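Local coordinates for mitogen-activated protein kinase, putative (Map kinase-like protein) (Leishmania major, PDB 3PG1), which probably acts as an ATP-dependent serine/threonine protein kinase of the MAP kinase family, at residues Val49-Val54 against Tyr110-Leu115. Residues are numbered along the deposited sequence; the frame is centred on the assembly and turned at random.
Sequences VAIKRV and YLVTEL
Ala50 and Lys52 zip against Thr113 and Leu111 through four backbone hydrogen bonds, joining strands 48-54 and 108-114 of the kinase N-lobe antiparallel. The bond from Ala50 N to Thr113 O, 2.8 Å, is nearly straight at 175°. The side of Val49, Ile51 and Val112 is closely packed and buried. Val112 holds CG1 anti to its backbone N (chi1 -167°), and this methyl lies 3.7 Å from Val49 CB and 4.1 Å from Ile51 CG1; beta-branched residues suit an extended strand and fill this layer. Arg53 and Tyr110 run side by side, Arg53 CG 3.7 Å from Tyr110 CE1, and Glu16 of helix 7-19 forms a salt bridge with Arg53 NE and a hydrogen bond with Tyr110 OH. The face of Ala50, Lys52 and Thr113 is partly exposed, although Leu111 beside them is buried. Small Ala50 accommodates Leu115 CD1 at 3.8 Å from its CB. Extended Lys52 lays CD 4.1 Å from Leu111 CD1 and sends NZ toward Glu79 of helix 70-85 in a long, weak ion pair, as expected of the VAIK-motif lysine and its helix partner. Strands 36-42 and 96-100 flank the pair, and Leu13 of helix 7-19 packs on Ile51, Arg53 and Tyr110.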
loop_
_atom_site.group_PDB
_atom_site.type_symbol
_atom_site.label_atom_id
_atom_site.label_comp_id
_atom_site.label_asym_id
_atom_site.label_seq_id
_atom_site.Cartn_x
_atom_site.Cartn_y
_atom_site.Cartn_z
ATOM N N VAL A 49 -10.826 -10.436 13.093
ATOM C CA VAL A 49 -9.463 -10.615 12.583
ATOM C C VAL A 49 -9.436 -11.382 11.272
ATOM O O VAL A 49 -10.360 -12.139 10.960
ATOM C CB VAL A 49 -8.471 -11.237 13.620
ATOM C CG1 VAL A 49 -8.191 -10.286 14.788
ATOM C CG2 VAL A 49 -8.942 -12.607 14.126
ATOM N N ALA A 50 -8.374 -11.152 10.494
ATOM C CA ALA A 50 -8.094 -11.850 9.257
ATOM C C ALA A 50 -6.931 -12.783 9.616
ATOM O O ALA A 50 -5.899 -12.336 10.133
ATOM C CB ALA A 50 -7.674 -10.855 8.171
ATOM N N ILE A 51 -7.131 -14.088 9.432
ATOM C CA ILE A 51 -6.085 -15.058 9.764
ATOM C C ILE A 51 -5.527 -15.712 8.504
ATOM O O ILE A 51 -6.207 -16.522 7.852
ATOM C CB ILE A 51 -6.505 -16.077 10.853
ATOM C CG1 ILE A 51 -7.008 -15.353 12.142
ATOM C CG2 ILE A 51 -5.340 -17.033 11.163
ATOM C CD1 ILE A 51 -8.046 -16.145 12.971
ATOM N N LYS A 52 -4.278 -15.341 8.172
ATOM C CA LYS A 52 -3.545 -15.864 7.026
ATOM C C LYS A 52 -2.694 -17.051 7.456
ATOM O O LYS A 52 -1.973 -16.977 8.455
ATOM C CB LYS A 52 -2.679 -14.766 6.377
ATOM C CG LYS A 52 -2.082 -15.168 5.025
ATOM C CD LYS A 52 -1.241 -14.040 4.446
ATOM C CE LYS A 52 -0.321 -14.490 3.338
ATOM N NZ LYS A 52 0.552 -13.378 2.859
ATOM N N ARG A 53 -2.795 -18.146 6.695
ATOM C CA ARG A 53 -2.078 -19.400 6.918
ATOM C C ARG A 53 -1.141 -19.633 5.726
ATOM O O ARG A 53 -1.610 -19.822 4.608
ATOM C CB ARG A 53 -3.094 -20.554 7.072
ATOM C CG ARG A 53 -2.514 -21.924 7.399
ATOM C CD ARG A 53 -3.580 -22.969 7.138
ATOM N NE ARG A 53 -3.117 -24.343 7.340
ATOM C CZ ARG A 53 -2.805 -25.187 6.360
ATOM N NH1 ARG A 53 -2.863 -24.793 5.093
ATOM N NH2 ARG A 53 -2.431 -26.431 6.640
ATOM N N VAL A 54 0.175 -19.587 5.977
ATOM C CA VAL A 54 1.237 -19.776 4.985
ATOM C C VAL A 54 1.790 -21.197 5.188
ATOM O O VAL A 54 2.378 -21.488 6.237
ATOM C CB VAL A 54 2.350 -18.697 5.121
ATOM C CG1 VAL A 54 3.489 -18.944 4.137
ATOM C CG2 VAL A 54 1.794 -17.275 4.970
ATOM N N TYR A 110 1.467 -18.332 10.585
ATOM C CA TYR A 110 0.151 -17.739 10.780
ATOM C C TYR A 110 0.303 -16.271 11.035
ATOM O O TYR A 110 1.140 -15.839 11.841
ATOM C CB TYR A 110 -0.610 -18.422 11.923
ATOM C CG TYR A 110 -0.681 -19.928 11.789
ATOM C CD1 TYR A 110 -1.782 -20.547 11.206
ATOM C CD2 TYR A 110 0.364 -20.736 12.232
ATOM C CE1 TYR A 110 -1.850 -21.934 11.076
ATOM C CE2 TYR A 110 0.326 -22.121 12.073
ATOM C CZ TYR A 110 -0.791 -22.719 11.509
ATOM O OH TYR A 110 -0.823 -24.083 11.346
ATOM N N LEU A 111 -0.505 -15.503 10.314
ATOM C CA LEU A 111 -0.496 -14.061 10.358
ATOM C C LEU A 111 -1.854 -13.529 10.667
ATOM O O LEU A 111 -2.829 -13.821 9.972
ATOM C CB LEU A 111 0.008 -13.524 9.021
ATOM C CG LEU A 111 1.431 -13.931 8.703
ATOM C CD1 LEU A 111 1.731 -13.748 7.226
ATOM C CD2 LEU A 111 2.415 -13.206 9.622
ATOM N N VAL A 112 -1.920 -12.752 11.729
ATOM C CA VAL A 112 -3.171 -12.178 12.189
ATOM C C VAL A 112 -3.130 -10.647 12.093
ATOM O O VAL A 112 -2.196 -9.994 12.607
ATOM C CB VAL A 112 -3.529 -12.663 13.615
ATOM C CG1 VAL A 112 -4.975 -12.330 13.955
ATOM C CG2 VAL A 112 -3.272 -14.163 13.780
ATOM N N THR A 113 -4.144 -10.089 11.414
ATOM C CA THR A 113 -4.317 -8.637 11.274
ATOM C C THR A 113 -5.778 -8.330 11.575
ATOM O O THR A 113 -6.610 -9.227 11.470
ATOM C CB THR A 113 -3.850 -8.137 9.885
ATOM O OG1 THR A 113 -4.527 -8.849 8.844
ATOM C CG2 THR A 113 -2.331 -8.242 9.693
ATOM N N GLU A 114 -6.088 -7.100 11.988
ATOM C CA GLU A 114 -7.455 -6.691 12.278
ATOM C C GLU A 114 -8.226 -6.691 10.959
ATOM O O GLU A 114 -7.730 -6.161 9.972
ATOM C CB GLU A 114 -7.481 -5.283 12.927
ATOM C CG GLU A 114 -8.837 -4.923 13.532
ATOM C CD GLU A 114 -9.073 -3.467 13.894
ATOM O OE1 GLU A 114 -10.245 -3.029 13.833
ATOM O OE2 GLU A 114 -8.097 -2.758 14.234
ATOM N N LEU A 115 -9.419 -7.282 10.931
ATOM C CA LEU A 115 -10.218 -7.268 9.708
ATOM C C LEU A 115 -10.961 -5.928 9.684
ATOM O O LEU A 115 -11.755 -5.639 10.589
ATOM C CB LEU A 115 -11.200 -8.448 9.690
ATOM C CG LEU A 115 -11.953 -8.703 8.381
ATOM C CD1 LEU A 115 -11.070 -9.429 7.363
ATOM C CD2 LEU A 115 -13.181 -9.543 8.644
#